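Local coordinates for protein arginase, mitochondrial (Medicago truncatula, PDB 6VSS) that hydrolyses L-arginine to urea and L-ornithine, and agmatine to urea and putrescine, as a homohexamer with two manganese ions in each subunit, at residues R46-K50 against I113-G117; A62-G68 against P150-L156. One frame throughout, in Å; residues are numbered along the deposited sequence.

Contact 1. Residues R46-K50 against I113-G117; sequences RAKFK and ITNVG
Set one helical turn, Arg46 to Lys50, nearly antiparallel (159°) to strand 113-117, axes 8.0 Å apart, with Arg46 CA 5.4 Å from Val116 CA. The strand is extended to Asn115, then kinks where Val116 turns to psi -61° and Gly117 takes phi 152°, which calls for glycine. Arg46, m at chi1 to chi3, gives Val116 O a 2.7 Å hydrogen bond from NE, at the guanidinium edge, and a weak 3.2 Å one from NH2. Lys50 bends at m, m, then runs t, p; Thr114, at chi1 t, offers OG1 to Lys50 NZ at 2.7 Å, and Asn115 O accepts from NZ at 2.8 Å. A water accepts from Lys50 NZ and Asn115 N, 3.0 Å each. Val116 CG1 lies 4.4 Å from Ala47 CB. Helix-borne basic side chains thus bind main-chain carbonyls of an outer strand while both salt-bridge Asp126 of the second subunit. Strand 113-118, one of the sheet's two outermost in this chain, pairs with strand 63-69 and lies against helix 25-57.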
ATOM      1  N   ARG B  46      -3.574   3.296  38.915  1.00 29.59           N
ATOM      2  CA  ARG B  46      -2.908   2.251  38.096  1.00 29.91           C
ATOM      3  C   ARG B  46      -1.494   2.081  38.631  1.00 29.14           C
ATOM      4  O   ARG B  46      -1.037   0.927  38.723  1.00 29.72           O
ATOM      5  CB  ARG B  46      -3.008   2.602  36.615  1.00 29.35           C
ATOM      6  CG  ARG B  46      -4.419   2.401  36.094  1.00 29.73           C
ATOM      7  CD  ARG B  46      -4.628   0.982  35.581  1.00 31.58           C
ATOM      8  NE  ARG B  46      -3.658   0.537  34.600  1.00 31.55           N
ATOM      9  CZ  ARG B  46      -3.347  -0.732  34.376  1.00 34.12           C
ATOM     10  NH1 ARG B  46      -3.997  -1.714  35.002  1.00 35.54           N
ATOM     11  NH2 ARG B  46      -2.434  -1.019  33.464  1.00 33.45           N
ATOM     12  N   ALA B  47      -0.813   3.171  38.996  1.00 30.20           N
ATOM     13  CA  ALA B  47       0.580   3.040  39.493  1.00 32.00           C
ATOM     14  C   ALA B  47       0.566   2.286  40.843  1.00 33.52           C
ATOM     15  O   ALA B  47       1.516   1.495  41.157  1.00 35.64           O
ATOM     16  CB  ALA B  47       1.270   4.382  39.570  1.00 32.83           C
ATOM     17  N   LYS B  48      -0.469   2.496  41.642  1.00 34.02           N
ATOM     18  CA  LYS B  48      -0.573   1.894  42.996  1.00 34.89           C
ATOM     19  C   LYS B  48      -0.696   0.380  42.797  1.00 33.56           C
ATOM     20  O   LYS B  48       0.018  -0.381  43.458  1.00 32.06           O
ATOM     21  CB  LYS B  48      -1.769   2.525  43.728  1.00 35.74           C
ATOM     22  CG  LYS B  48      -2.350   1.750  44.905  1.00 38.16           C
ATOM     23  CD  LYS B  48      -3.515   2.503  45.578  1.00 39.69           C
ATOM     24  CE  LYS B  48      -3.890   1.934  46.924  1.00 42.37           C
ATOM     25  NZ  LYS B  48      -4.623   0.656  46.769  1.00 43.75           N
ATOM     26  N   PHE B  49      -1.612  -0.033  41.925  1.00 33.29           N
ATOM     27  CA  PHE B  49      -1.800  -1.452  41.541  1.00 32.70           C
ATOM     28  C   PHE B  49      -0.422  -2.072  41.203  1.00 33.06           C
ATOM     29  O   PHE B  49       0.047  -2.985  41.930  1.00 31.00           O
ATOM     30  CB  PHE B  49      -2.837  -1.525  40.431  1.00 32.30           C
ATOM     31  CG  PHE B  49      -2.914  -2.877  39.765  1.00 32.37           C
ATOM     32  CD1 PHE B  49      -2.747  -4.035  40.496  1.00 32.86           C
ATOM     33  CD2 PHE B  49      -3.197  -2.984  38.417  1.00 32.22           C
ATOM     34  CE1 PHE B  49      -2.833  -5.269  39.874  1.00 32.99           C
ATOM     35  CE2 PHE B  49      -3.255  -4.217  37.801  1.00 32.77           C
ATOM     36  CZ  PHE B  49      -3.085  -5.356  38.530  1.00 32.23           C
ATOM     37  N   LYS B  50       0.265  -1.539  40.183  1.00 33.11           N
ATOM     38  CA  LYS B  50       1.505  -2.143  39.631  1.00 33.22           C
ATOM     39  C   LYS B  50       2.626  -2.088  40.674  1.00 32.83           C
ATOM     40  O   LYS B  50       3.355  -3.080  40.757  1.00 30.66           O
ATOM     41  CB  LYS B  50       1.802  -1.508  38.276  1.00 33.51           C
ATOM     42  CG  LYS B  50       0.739  -1.822  37.228  1.00 34.11           C
ATOM     43  CD  LYS B  50       0.462  -3.286  37.142  1.00 34.95           C
ATOM     44  CE  LYS B  50      -0.425  -3.678  35.989  1.00 36.46           C
ATOM     45  NZ  LYS B  50       0.204  -3.408  34.677  1.00 36.51           N
ATOM     46  N   ILE B 113       8.509  -5.659  32.921  1.00 28.62           N
ATOM     47  CA  ILE B 113       7.770  -4.569  32.218  1.00 28.29           C
ATOM     48  C   ILE B 113       6.297  -4.613  32.602  1.00 29.17           C
ATOM     49  O   ILE B 113       5.725  -5.698  32.726  1.00 29.32           O
ATOM     50  CB  ILE B 113       7.995  -4.640  30.698  1.00 28.49           C
ATOM     51  CG1 ILE B 113       7.510  -3.353  30.031  1.00 27.50           C
ATOM     52  CG2 ILE B 113       7.322  -5.904  30.121  1.00 28.44           C
ATOM     53  CD1 ILE B 113       7.650  -3.381  28.547  1.00 27.94           C
ATOM     54  N   THR B 114       5.714  -3.439  32.809  1.00 28.89           N
ATOM     55  CA  THR B 114       4.298  -3.349  33.170  1.00 28.50           C
ATOM     56  C   THR B 114       3.711  -2.097  32.511  1.00 27.34           C
ATOM     57  O   THR B 114       4.420  -1.083  32.407  1.00 26.24           O
ATOM     58  CB  THR B 114       4.200  -3.423  34.700  1.00 27.61           C
ATOM     59  OG1 THR B 114       2.847  -3.669  35.035  1.00 28.73           O
ATOM     60  CG2 THR B 114       4.569  -2.145  35.398  1.00 28.73           C
ATOM     61  N   ASN B 115       2.416  -2.123  32.225  1.00 27.82           N
ATOM     62  CA  ASN B 115       1.679  -0.943  31.715  1.00 27.81           C
ATOM     63  C   ASN B 115       1.048  -0.194  32.885  1.00 27.87           C
ATOM     64  O   ASN B 115       0.360  -0.825  33.647  1.00 28.09           O
ATOM     65  CB  ASN B 115       0.601  -1.348  30.723  1.00 27.87           C
ATOM     66  CG  ASN B 115      -0.052  -0.130  30.098  1.00 28.93           C
ATOM     67  OD1 ASN B 115       0.571   0.927  29.919  1.00 30.17           O
ATOM     68  ND2 ASN B 115      -1.322  -0.248  29.787  1.00 29.88           N
ATOM     69  N   VAL B 116       1.220   1.107  32.981  1.00 28.62           N
ATOM     70  CA  VAL B 116       0.465   1.952  33.945  1.00 30.12           C
ATOM     71  C   VAL B 116      -0.730   2.524  33.182  1.00 30.50           C
ATOM     72  O   VAL B 116      -1.856   2.128  33.480  1.00 29.37           O
ATOM     73  CB  VAL B 116       1.343   3.053  34.560  1.00 31.71           C
ATOM     74  CG1 VAL B 116       0.507   4.127  35.251  1.00 32.97           C
ATOM     75  CG2 VAL B 116       2.369   2.484  35.525  1.00 32.46           C
ATOM     76  N   GLY B 117      -0.483   3.299  32.121  1.00 30.36           N
ATOM     77  CA  GLY B 117      -1.553   3.734  31.206  1.00 29.94           C
ATOM     78  C   GLY B 117      -1.239   5.053  30.535  1.00 29.47           C
ATOM     79  O   GLY B 117      -0.085   5.411  30.500  1.00 28.32           O
TER
HETATM   80  O   HOH W   1       0.945  -4.720  32.029  1.00 34.72           O

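Contact 2. Residues A62-G68 against P150-L156; sequences ATSSLLG and PLRPLVL
Strands 63-68 and 151-156 run side by side and parallel, axes 4.4 Å apart at closest and crossing at -40°, in unbroken register from Thr63-Leu151 to Gly68-Leu156. The ladder alternates: Thr63 N to Pro150 O (2.9 Å), Arg152 N to Thr63 O (2.7 Å), Ser65 N to Arg152 O (2.8 Å), Leu154 N to Ser65 O (2.8 Å), Leu67 N to Leu154 O (3.1 Å) and Leu156 N to Leu67 O (2.8 Å). Pro150 follows a cis peptide. On the leucine face, under helices 84-92 and 323-339, Leu66 (m, t) brings CD2 to 4.0 Å from Leu154 CB and CD1 to 4.3 Å from Leu156 CD1; Arg152 (m, t, t) runs past Ala62 to a salt bridge with Asp304. On the other face, Leu67 CD2 lies 4.4 Å from Val155 CG2, and Ser65 OG donates a hydrogen bond to Thr63 O, 2.8 Å. These are the first and third strands of the arginase fold's eight-stranded parallel sheet, order 2-1-3-8-7-4-5-6; manganese ligand His160 follows strand 151-157.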
ATOM      1  N   ALA B  62      14.006  -2.661  40.231  1.00 32.56           N
ATOM      2  CA  ALA B  62      13.353  -1.667  39.346  1.00 32.13           C
ATOM      3  C   ALA B  62      12.489  -2.368  38.303  1.00 31.77           C
ATOM      4  O   ALA B  62      12.875  -3.489  37.827  1.00 31.64           O
ATOM      5  CB  ALA B  62      14.372  -0.750  38.693  1.00 32.12           C
ATOM      6  N   THR B  63      11.361  -1.727  37.980  1.00 30.78           N
ATOM      7  CA  THR B  63      10.414  -2.186  36.945  1.00 29.90           C
ATOM      8  C   THR B  63      10.075  -1.050  35.974  1.00 28.77           C
ATOM      9  O   THR B  63       9.495  -0.003  36.373  1.00 27.51           O
ATOM     10  CB  THR B  63       9.222  -2.882  37.608  1.00 31.54           C
ATOM     11  OG1 THR B  63       9.709  -4.088  38.212  1.00 31.30           O
ATOM     12  CG2 THR B  63       8.111  -3.180  36.617  1.00 32.02           C
ATOM     13  N   SER B  64      10.405  -1.281  34.709  1.00 27.71           N
ATOM     14  CA  SER B  64      10.056  -0.384  33.585  1.00 27.36           C
ATOM     15  C   SER B  64       8.516  -0.380  33.481  1.00 26.79           C
ATOM     16  O   SER B  64       7.898  -1.459  33.319  1.00 26.39           O
ATOM     17  CB  SER B  64      10.754  -0.810  32.277  1.00 27.28           C
ATOM     18  OG  SER B  64      12.163  -0.721  32.357  1.00 27.17           O
ATOM     19  N   SER B  65       7.930   0.806  33.578  1.00 27.80           N
ATOM     20  CA  SER B  65       6.482   1.077  33.725  1.00 27.62           C
ATOM     21  C   SER B  65       6.024   2.045  32.632  1.00 27.68           C
ATOM     22  O   SER B  65       6.548   3.204  32.565  1.00 27.06           O
ATOM     23  CB  SER B  65       6.231   1.593  35.104  1.00 28.72           C
ATOM     24  OG  SER B  65       6.851   0.688  36.001  1.00 30.47           O
ATOM     25  N   LEU B  66       5.183   1.536  31.708  1.00 26.15           N
ATOM     26  CA  LEU B  66       4.773   2.294  30.523  1.00 24.70           C
ATOM     27  C   LEU B  66       3.782   3.354  30.969  1.00 24.14           C
ATOM     28  O   LEU B  66       2.733   3.023  31.500  1.00 23.55           O
ATOM     29  CB  LEU B  66       4.176   1.341  29.490  1.00 24.01           C
ATOM     30  CG  LEU B  66       5.068   0.164  29.142  1.00 23.16           C
ATOM     31  CD1 LEU B  66       4.575  -0.581  27.905  1.00 23.14           C
ATOM     32  CD2 LEU B  66       6.461   0.654  28.920  1.00 23.35           C
ATOM     33  N   LEU B  67       4.100   4.600  30.675  1.00 24.57           N
ATOM     34  CA  LEU B  67       3.176   5.760  30.740  1.00 24.77           C
ATOM     35  C   LEU B  67       3.081   6.369  29.347  1.00 24.18           C
ATOM     36  O   LEU B  67       4.113   6.847  28.827  1.00 23.91           O
ATOM     37  CB  LEU B  67       3.710   6.732  31.807  1.00 26.36           C
ATOM     38  CG  LEU B  67       2.854   7.957  32.069  1.00 27.50           C
ATOM     39  CD1 LEU B  67       1.682   7.597  32.973  1.00 28.39           C
ATOM     40  CD2 LEU B  67       3.678   9.078  32.678  1.00 28.93           C
ATOM     41  N   GLY B  68       1.911   6.236  28.723  1.00 24.71           N
ATOM     42  CA  GLY B  68       1.522   6.887  27.473  1.00 25.62           C
ATOM     43  C   GLY B  68       1.250   8.371  27.670  1.00 26.74           C
ATOM     44  O   GLY B  68       0.575   8.769  28.678  1.00 25.90           O
ATOM     45  N   PRO B 150       9.069  -0.202  43.058  1.00 36.72           N
ATOM     46  CA  PRO B 150      10.296  -0.040  42.286  1.00 34.74           C
ATOM     47  C   PRO B 150      10.026   0.420  40.845  1.00 35.35           C
ATOM     48  O   PRO B 150      10.882   0.219  40.014  1.00 33.94           O
ATOM     49  CB  PRO B 150      10.818  -1.481  42.271  1.00 35.68           C
ATOM     50  CG  PRO B 150       9.566  -2.323  42.168  1.00 34.25           C
ATOM     51  CD  PRO B 150       8.471  -1.517  42.837  1.00 34.99           C
ATOM     52  N   LEU B 151       8.837   0.971  40.583  1.00 33.89           N
ATOM     53  CA  LEU B 151       8.458   1.388  39.208  1.00 33.74           C
ATOM     54  C   LEU B 151       9.400   2.491  38.748  1.00 32.83           C
ATOM     55  O   LEU B 151       9.694   3.424  39.550  1.00 32.67           O
ATOM     56  CB  LEU B 151       7.032   1.922  39.165  1.00 33.49           C
ATOM     57  CG  LEU B 151       5.936   0.993  39.682  1.00 32.41           C
ATOM     58  CD1 LEU B 151       4.583   1.564  39.297  1.00 32.11           C
ATOM     59  CD2 LEU B 151       6.116  -0.420  39.157  1.00 32.59           C
ATOM     60  N   ARG B 152       9.780   2.433  37.478  1.00 30.91           N
ATOM     61  CA  ARG B 152      10.586   3.461  36.782  1.00 30.55           C
ATOM     62  C   ARG B 152       9.876   3.791  35.454  1.00 30.24           C
ATOM     63  O   ARG B 152       9.511   2.874  34.729  1.00 27.43           O
ATOM     64  CB  ARG B 152      12.046   3.049  36.635  1.00 32.03           C
ATOM     65  CG  ARG B 152      12.816   3.007  37.942  1.00 33.98           C
ATOM     66  CD  ARG B 152      14.307   2.899  37.717  1.00 35.57           C
ATOM     67  NE  ARG B 152      14.964   2.597  38.969  1.00 36.00           N
ATOM     68  CZ  ARG B 152      16.242   2.751  39.248  1.00 37.66           C
ATOM     69  NH1 ARG B 152      17.088   3.213  38.353  1.00 36.64           N
ATOM     70  NH2 ARG B 152      16.682   2.428  40.445  1.00 41.55           N
ATOM     71  N   PRO B 153       9.680   5.081  35.155  1.00 29.41           N
ATOM     72  CA  PRO B 153       8.882   5.532  34.014  1.00 29.67           C
ATOM     73  C   PRO B 153       9.569   5.319  32.661  1.00 28.33           C
ATOM     74  O   PRO B 153      10.653   5.874  32.429  1.00 27.21           O
ATOM     75  CB  PRO B 153       8.714   7.027  34.283  1.00 30.07           C
ATOM     76  CG  PRO B 153       9.971   7.363  34.995  1.00 31.35           C
ATOM     77  CD  PRO B 153      10.105   6.214  35.976  1.00 30.86           C
ATOM     78  N   LEU B 154       8.955   4.472  31.844  1.00 27.65           N
ATOM     79  CA  LEU B 154       9.276   4.317  30.400  1.00 26.53           C
ATOM     80  C   LEU B 154       8.091   4.954  29.638  1.00 25.14           C
ATOM     81  O   LEU B 154       7.016   4.400  29.568  1.00 23.33           O
ATOM     82  CB  LEU B 154       9.568   2.843  30.094  1.00 26.15           C
ATOM     83  CG  LEU B 154      10.394   2.600  28.828  1.00 26.76           C
ATOM     84  CD1 LEU B 154      10.786   1.117  28.667  1.00 27.12           C
ATOM     85  CD2 LEU B 154       9.581   3.052  27.603  1.00 25.71           C
ATOM     86  N   VAL B 155       8.265   6.210  29.239  1.00 25.54           N
ATOM     87  CA  VAL B 155       7.200   7.013  28.601  1.00 25.35           C
ATOM     88  C   VAL B 155       7.041   6.619  27.128  1.00 24.72           C
ATOM     89  O   VAL B 155       8.064   6.536  26.379  1.00 24.84           O
ATOM     90  CB  VAL B 155       7.458   8.501  28.836  1.00 25.80           C
ATOM     91  CG1 VAL B 155       6.497   9.371  28.057  1.00 25.52           C
ATOM     92  CG2 VAL B 155       7.407   8.816  30.342  1.00 25.74           C
ATOM     93  N   LEU B 156       5.800   6.428  26.685  1.00 24.35           N
ATOM     94  CA  LEU B 156       5.517   6.253  25.228  1.00 24.41           C
ATOM     95  C   LEU B 156       4.875   7.523  24.685  1.00 24.65           C
ATOM     96  O   LEU B 156       3.820   7.957  25.263  1.00 23.95           O
ATOM     97  CB  LEU B 156       4.561   5.102  25.015  1.00 24.65           C
ATOM     98  CG  LEU B 156       4.969   3.801  25.657  1.00 24.86           C
ATOM     99  CD1 LEU B 156       3.862   2.815  25.406  1.00 25.82           C
ATOM    100  CD2 LEU B 156       6.299   3.315  25.107  1.00 25.63           C
TER

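In the fold
Both contacts are buried and meet at strand 63-69, which lies between 113-118 and 151-157 in the parallel sheet; their centres are 8 Å apart. Contact 2 joins two neighbouring strands within the sheet, about 10 Å from the chain's centre, through a regular main-chain ladder and mostly aliphatic side chains, with no other subunit touching its segments. Contact 1, about 17 Å from that centre, instead sets a helix against one edge of the sheet, using charged side chains whose reach extends to the second subunit. The two also touch: Leu66 N probably hydrogen-bonds to Thr114 O and Gly68 N to Gly117 O, both at 2.8 Å, while Ala47 O packs 3.6 Å from Leu151 CD1.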